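PDB 3DR6: yncA from Salmonella typhimurium, which is a putative acetyltransferase of the GNAT family and probably transfers an acetyl group from acetyl-CoA to an acceptor that is not established. Local coordinates for residues Ala128-Ile131 with Arg132-Ser136; Tyr21-Ala24 with Val25-Ala29. All coordinates share one frame; numbering follows the deposited sequence.

Contact 1. Residues Ala128-Ile131 with Arg132-Ser136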
ATOM      1  N   ALA C 128      16.681 -13.080  -3.869  1.00 21.77           N
ATOM      2  CA  ALA C 128      17.912 -12.432  -4.290  1.00 22.00           C
ATOM      3  C   ALA C 128      17.959 -12.216  -5.805  1.00 22.14           C
ATOM      4  O   ALA C 128      18.444 -11.176  -6.262  1.00 21.91           O
ATOM      5  CB  ALA C 128      19.123 -13.236  -3.797  1.00 21.94           C
ATOM      6  N   ALA C 129      17.437 -13.172  -6.575  1.00 22.67           N
ATOM      7  CA  ALA C 129      17.421 -13.057  -8.043  1.00 22.45           C
ATOM      8  C   ALA C 129      16.605 -11.857  -8.509  1.00 22.37           C
ATOM      9  O   ALA C 129      17.021 -11.137  -9.425  1.00 21.31           O
ATOM     10  CB  ALA C 129      16.885 -14.329  -8.687  1.00 23.06           C
ATOM     11  N   SER C 130      15.427 -11.668  -7.904  1.00 22.37           N
ATOM     12  CA  SER C 130      14.581 -10.525  -8.250  1.00 22.13           C
ATOM     13  C   SER C 130      15.245  -9.194  -7.848  1.00 22.02           C
ATOM     14  O   SER C 130      15.190  -8.206  -8.589  1.00 21.76           O
ATOM     15  CB  SER C 130      13.187 -10.662  -7.622  1.00 22.75           C
ATOM     16  OG  SER C 130      12.379  -9.548  -7.998  1.00 23.16           O
ATOM     17  N   ILE C 131      15.882  -9.182  -6.680  1.00 21.52           N
ATOM     18  CA  ILE C 131      16.617  -8.010  -6.224  1.00 20.89           C
ATOM     19  C   ILE C 131      17.723  -7.616  -7.219  1.00 21.17           C
ATOM     20  O   ILE C 131      17.862  -6.442  -7.579  1.00 20.37           O
ATOM     21  CB  ILE C 131      17.129  -8.234  -4.782  1.00 20.88           C
ATOM     22  CG1 ILE C 131      15.896  -8.314  -3.851  1.00 19.67           C
ATOM     23  CG2 ILE C 131      18.121  -7.128  -4.364  1.00 20.08           C
ATOM     24  CD1 ILE C 131      16.200  -8.730  -2.409  1.00 21.40           C
ATOM     25  N   ARG C 132      18.475  -8.614  -7.680  1.00 20.33           N
ATOM     26  CA  ARG C 132      19.531  -8.397  -8.691  1.00 21.21           C
ATOM     27  C   ARG C 132      18.976  -7.841 -10.005  1.00 19.67           C
ATOM     28  O   ARG C 132      19.547  -6.898 -10.585  1.00 18.78           O
ATOM     29  CB  ARG C 132      20.272  -9.729  -8.918  1.00 21.27           C
ATOM     30  CG  ARG C 132      21.446  -9.715  -9.892  1.00 25.38           C
ATOM     31  CD  ARG C 132      22.132 -11.124  -9.924  1.00 25.39           C
ATOM     32  NE  ARG C 132      21.991 -11.829  -8.638  1.00 33.48           N
ATOM     33  CZ  ARG C 132      21.386 -13.011  -8.454  1.00 35.42           C
ATOM     34  NH1 ARG C 132      21.297 -13.529  -7.230  1.00 35.20           N
ATOM     35  NH2 ARG C 132      20.882 -13.689  -9.483  1.00 37.59           N
ATOM     36  N   LEU C 133      17.868  -8.420 -10.460  1.00 18.82           N
ATOM     37  CA  LEU C 133      17.227  -8.022 -11.699  1.00 19.07           C
ATOM     38  C   LEU C 133      16.808  -6.561 -11.574  1.00 18.46           C
ATOM     39  O   LEU C 133      17.021  -5.759 -12.465  1.00 18.70           O
ATOM     40  CB  LEU C 133      16.008  -8.911 -11.966  1.00 19.33           C
ATOM     41  CG  LEU C 133      15.148  -8.664 -13.216  1.00 20.84           C
ATOM     42  CD1 LEU C 133      14.404  -9.926 -13.628  1.00 22.76           C
ATOM     43  CD2 LEU C 133      14.171  -7.497 -13.031  1.00 20.46           C
ATOM     44  N   HIS C 134      16.196  -6.214 -10.450  1.00 17.95           N
ATOM     45  CA  HIS C 134      15.788  -4.831 -10.249  1.00 17.80           C
ATOM     46  C   HIS C 134      16.952  -3.835 -10.146  1.00 18.05           C
ATOM     47  O   HIS C 134      16.873  -2.746 -10.718  1.00 18.19           O
ATOM     48  CB  HIS C 134      14.845  -4.750  -9.030  1.00 16.69           C
ATOM     49  CG  HIS C 134      13.460  -5.238  -9.326  1.00 17.28           C
ATOM     50  ND1 HIS C 134      13.102  -6.570  -9.260  1.00 18.46           N
ATOM     51  CD2 HIS C 134      12.339  -4.566  -9.670  1.00 18.22           C
ATOM     52  CE1 HIS C 134      11.828  -6.697  -9.584  1.00 17.76           C
ATOM     53  NE2 HIS C 134      11.337  -5.494  -9.815  1.00 18.58           N
ATOM     54  N   HIS C 135      18.013  -4.188  -9.418  1.00 18.00           N
ATOM     55  CA  HIS C 135      19.218  -3.346  -9.362  1.00 18.76           C
ATOM     56  C   HIS C 135      19.759  -3.060 -10.766  1.00 17.92           C
ATOM     57  O   HIS C 135      20.223  -1.938 -11.051  1.00 17.95           O
ATOM     58  CB  HIS C 135      20.327  -4.023  -8.552  1.00 19.42           C
ATOM     59  CG  HIS C 135      20.209  -3.844  -7.069  1.00 22.24           C
ATOM     60  ND1 HIS C 135      19.937  -2.627  -6.473  1.00 25.44           N
ATOM     61  CD2 HIS C 135      20.376  -4.730  -6.055  1.00 22.61           C
ATOM     62  CE1 HIS C 135      19.908  -2.782  -5.159  1.00 24.88           C
ATOM     63  NE2 HIS C 135      20.191  -4.044  -4.879  1.00 25.40           N
ATOM     64  N   SER C 136      19.682  -4.068 -11.638  1.00 16.85           N
ATOM     65  CA  SER C 136      20.213  -3.958 -12.999  1.00 16.88           C
ATOM     66  C   SER C 136      19.407  -2.996 -13.870  1.00 16.51           C
ATOM     67  O   SER C 136      19.864  -2.617 -14.967  1.00 15.48           O
ATOM     68  CB  SER C 136      20.297  -5.334 -13.693  1.00 16.87           C
ATOM     69  OG  SER C 136      19.063  -5.724 -14.271  1.00 18.80           O
TER
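Ser130 and His134, one helical turn apart, are joined twice through a single carbonyl oxygen. Ser130 O takes the backbone N-H of His134 at 2.9 Å, and it also takes the ring N-H, His134 ND1 lying 2.7 Å from Ser130 O. The two donors come from opposite faces of the carbonyl plane: the backbone nitrogen is tilted only moderately from it, whereas ND1 stands well above it, not on a lone pair. At the imidazole end the geometry is straighter: the oxygen lies in the ring plane and the N-H...O angle is 161°. The first torsion of His134 (chi1 -76°) sets CG opposite its own carbonyl carbon and folds the ring back along the helix, and the bond to Ser130 O should then resist rotation of the ring. The hydroxyl of Ser130 approaches the ND1-CE1 side of the ring, OG being 3.3 Å from CE1 of His134. NE2 of His134 is hydrogen-bonded to His86 NE2; Phe139 forms an edge-to-face pair with the same ring.

On another flank Ile131 and His135 run side by side in the same direction, with Ile131 CG2 3.7 Å from His135 CD2. The ring of His135 is also held through ND1, by Phe139 O. The chain of Arg132 is bent at chi3 (-29°), which swings the guanidinium back over the preceding turn, where Ala128 O lies over one face, offset toward its rim, and NH2 comes 3.8 Å from Ala129 CA.

Successive i to i+4 backbone bonds, such as His135 N to Ile131 O at 2.9 Å, mark this as the regular alpha-helix 128-135, which packs its His134 side against strands 118-124 and 154-164 of the GNAT fold.

Contact 2. Residues Tyr21-Ala24 with Val25-Ala29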
ATOM      1  N   TYR C  21      -1.188 -16.194 -13.689  1.00 17.97           N
ATOM      2  CA  TYR C  21      -1.633 -15.599 -12.398  1.00 18.60           C
ATOM      3  C   TYR C  21      -1.879 -16.679 -11.334  1.00 19.07           C
ATOM      4  O   TYR C  21      -1.349 -16.595 -10.206  1.00 19.02           O
ATOM      5  CB  TYR C  21      -2.914 -14.759 -12.595  1.00 19.13           C
ATOM      6  CG  TYR C  21      -3.447 -14.147 -11.317  1.00 20.00           C
ATOM      7  CD1 TYR C  21      -2.995 -12.899 -10.899  1.00 21.29           C
ATOM      8  CD2 TYR C  21      -4.393 -14.815 -10.523  1.00 21.64           C
ATOM      9  CE1 TYR C  21      -3.475 -12.330  -9.725  1.00 21.73           C
ATOM     10  CE2 TYR C  21      -4.889 -14.231  -9.340  1.00 22.52           C
ATOM     11  CZ  TYR C  21      -4.414 -12.987  -8.960  1.00 21.86           C
ATOM     12  OH  TYR C  21      -4.853 -12.373  -7.792  1.00 22.24           O
ATOM     13  N   ASN C  22      -2.681 -17.682 -11.695  1.00 18.89           N
ATOM     14  CA  ASN C  22      -3.011 -18.800 -10.800  1.00 19.07           C
ATOM     15  C   ASN C  22      -1.801 -19.621 -10.390  1.00 19.30           C
ATOM     16  O   ASN C  22      -1.714 -20.046  -9.237  1.00 19.17           O
ATOM     17  CB  ASN C  22      -4.085 -19.703 -11.424  1.00 19.38           C
ATOM     18  CG  ASN C  22      -5.455 -19.051 -11.416  1.00 19.18           C
ATOM     19  OD1 ASN C  22      -5.697 -18.104 -10.657  1.00 20.86           O
ATOM     20  ND2 ASN C  22      -6.368 -19.560 -12.253  1.00 19.60           N
ATOM     21  N   HIS C  23      -0.874 -19.831 -11.321  1.00 19.56           N
ATOM     22  CA  HIS C  23       0.407 -20.441 -10.968  1.00 20.09           C
ATOM     23  C   HIS C  23       1.128 -19.622  -9.879  1.00 20.10           C
ATOM     24  O   HIS C  23       1.588 -20.182  -8.870  1.00 19.91           O
ATOM     25  CB  HIS C  23       1.333 -20.596 -12.173  1.00 20.15           C
ATOM     26  CG  HIS C  23       2.734 -20.947 -11.780  1.00 20.84           C
ATOM     27  ND1 HIS C  23       3.744 -20.013 -11.710  1.00 21.72           N
ATOM     28  CD2 HIS C  23       3.265 -22.108 -11.335  1.00 19.93           C
ATOM     29  CE1 HIS C  23       4.847 -20.594 -11.274  1.00 20.75           C
ATOM     30  NE2 HIS C  23       4.586 -21.869 -11.052  1.00 23.59           N
ATOM     31  N   ALA C  24       1.227 -18.309 -10.101  1.00 19.49           N
ATOM     32  CA  ALA C  24       1.883 -17.427  -9.128  1.00 19.56           C
ATOM     33  C   ALA C  24       1.199 -17.566  -7.760  1.00 19.58           C
ATOM     34  O   ALA C  24       1.867 -17.718  -6.727  1.00 19.83           O
ATOM     35  CB  ALA C  24       1.845 -15.996  -9.604  1.00 19.76           C
ATOM     36  N   VAL C  25      -0.131 -17.557  -7.777  1.00 18.98           N
ATOM     37  CA  VAL C  25      -0.954 -17.650  -6.556  1.00 19.25           C
ATOM     38  C   VAL C  25      -0.731 -18.966  -5.792  1.00 19.38           C
ATOM     39  O   VAL C  25      -0.556 -18.963  -4.572  1.00 19.13           O
ATOM     40  CB  VAL C  25      -2.477 -17.475  -6.892  1.00 19.26           C
ATOM     41  CG1 VAL C  25      -3.376 -17.974  -5.748  1.00 18.88           C
ATOM     42  CG2 VAL C  25      -2.792 -16.014  -7.231  1.00 19.72           C
ATOM     43  N   LEU C  26      -0.752 -20.089  -6.506  1.00 18.99           N
ATOM     44  CA  LEU C  26      -0.709 -21.385  -5.826  1.00 20.00           C
ATOM     45  C   LEU C  26       0.697 -21.827  -5.448  1.00 19.97           C
ATOM     46  O   LEU C  26       0.891 -22.457  -4.409  1.00 20.74           O
ATOM     47  CB  LEU C  26      -1.369 -22.464  -6.699  1.00 19.67           C
ATOM     48  CG  LEU C  26      -2.882 -22.451  -6.896  1.00 19.93           C
ATOM     49  CD1 LEU C  26      -3.224 -23.530  -7.911  1.00 23.52           C
ATOM     50  CD2 LEU C  26      -3.655 -22.688  -5.584  1.00 23.11           C
ATOM     51  N   HIS C  27       1.676 -21.512  -6.288  1.00 20.61           N
ATOM     52  CA  HIS C  27       2.947 -22.222  -6.255  1.00 21.32           C
ATOM     53  C   HIS C  27       4.166 -21.350  -6.000  1.00 22.08           C
ATOM     54  O   HIS C  27       5.304 -21.841  -6.063  1.00 23.64           O
ATOM     55  CB  HIS C  27       3.118 -23.057  -7.555  1.00 21.65           C
ATOM     56  CG  HIS C  27       1.975 -23.988  -7.807  1.00 21.71           C
ATOM     57  ND1 HIS C  27       1.632 -24.994  -6.926  1.00 23.09           N
ATOM     58  CD2 HIS C  27       1.064 -24.041  -8.812  1.00 21.70           C
ATOM     59  CE1 HIS C  27       0.568 -25.631  -7.386  1.00 22.71           C
ATOM     60  NE2 HIS C  27       0.203 -25.070  -8.525  1.00 21.15           N
ATOM     61  N   THR C  28       3.931 -20.079  -5.711  1.00 21.34           N
ATOM     62  CA  THR C  28       5.004 -19.122  -5.520  1.00 21.53           C
ATOM     63  C   THR C  28       4.677 -18.167  -4.384  1.00 21.73           C
ATOM     64  O   THR C  28       3.529 -18.069  -3.949  1.00 21.88           O
ATOM     65  CB  THR C  28       5.318 -18.294  -6.813  1.00 21.35           C
ATOM     66  OG1 THR C  28       4.461 -17.147  -6.898  1.00 20.97           O
ATOM     67  CG2 THR C  28       5.215 -19.137  -8.089  1.00 20.73           C
ATOM     68  N   ALA C  29       5.707 -17.461  -3.918  1.00 22.29           N
ATOM     69  CA  ALA C  29       5.527 -16.318  -3.036  1.00 22.94           C
ATOM     70  C   ALA C  29       5.730 -15.005  -3.811  1.00 22.83           C
ATOM     71  O   ALA C  29       6.072 -13.969  -3.238  1.00 22.95           O
ATOM     72  CB  ALA C  29       6.478 -16.436  -1.820  1.00 23.16           C
TER
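The C-terminal end of helix 14-27 forms this contact, where the chain leaves helical geometry at Thr28 and the threonine side chain folds back onto the last turn. Thr28 OG1 donates to Ala24 O at 2.7 Å, in the carbonyl plane and on a lone pair. Its hydroxyl sits between the backbone N and the carbonyl carbon (chi1 86°), and this turns it toward the helix. The amide of the same residue adds only a weak bond, Thr28 N to Ala24 O, 3.3 Å long, with an N-H...O angle of 128°. OG1 is engaged a second time by the N-H of Ala30 as the chain moves on.

The same rotation places the methyl of Thr28 against His23, with CG2 3.5 Å from CE1 of that ring, the two side chains crossing at about a right angle. His27 meets the neighbouring carbon across NE2: CD2 of His27 is 3.9 Å from CD2 of His23, and the ring planes meet obliquely at 40°. One turn earlier, Val25 CG2 rests 3.5 Å from CE2 of Tyr21, whose ring also takes part in a cation-pi contact with Arg42.

Backbone bonds from Val25, Leu26 and His27 to Tyr21, Asn22 and His23 are well formed, and the backbone N-H...O hydrogen bond becomes weak only at Thr28 N. The hydroxyl thus supplies the shorter bond to Ala24 O just where the backbone bond is weak, while Lys151, hydrogen-bonded to the carbonyl oxygens of Val25 and Thr28, probably lends favourable positive charge to this helix end.

Both contacts are local, within one helix each, and their centres are about 20 Å apart with nearest atoms about 9 Å apart, so neither touches the other. Contact 1, along helix 128-135, is largely at the protein surface, yet its one buried residue faces the central sheet; contact 2 is partly buried at the end of helix 14-27, among loop residues. In each, a side-chain donor shares a backbone carbonyl with an amide four residues on. In contact 1 this supplements an intact helical bond, whereas in contact 2 it accompanies a weak one. Histidines differ likewise: contact 1 fixes two through polar bonds, while contact 2 brings its pair together obliquely, through carbon atoms.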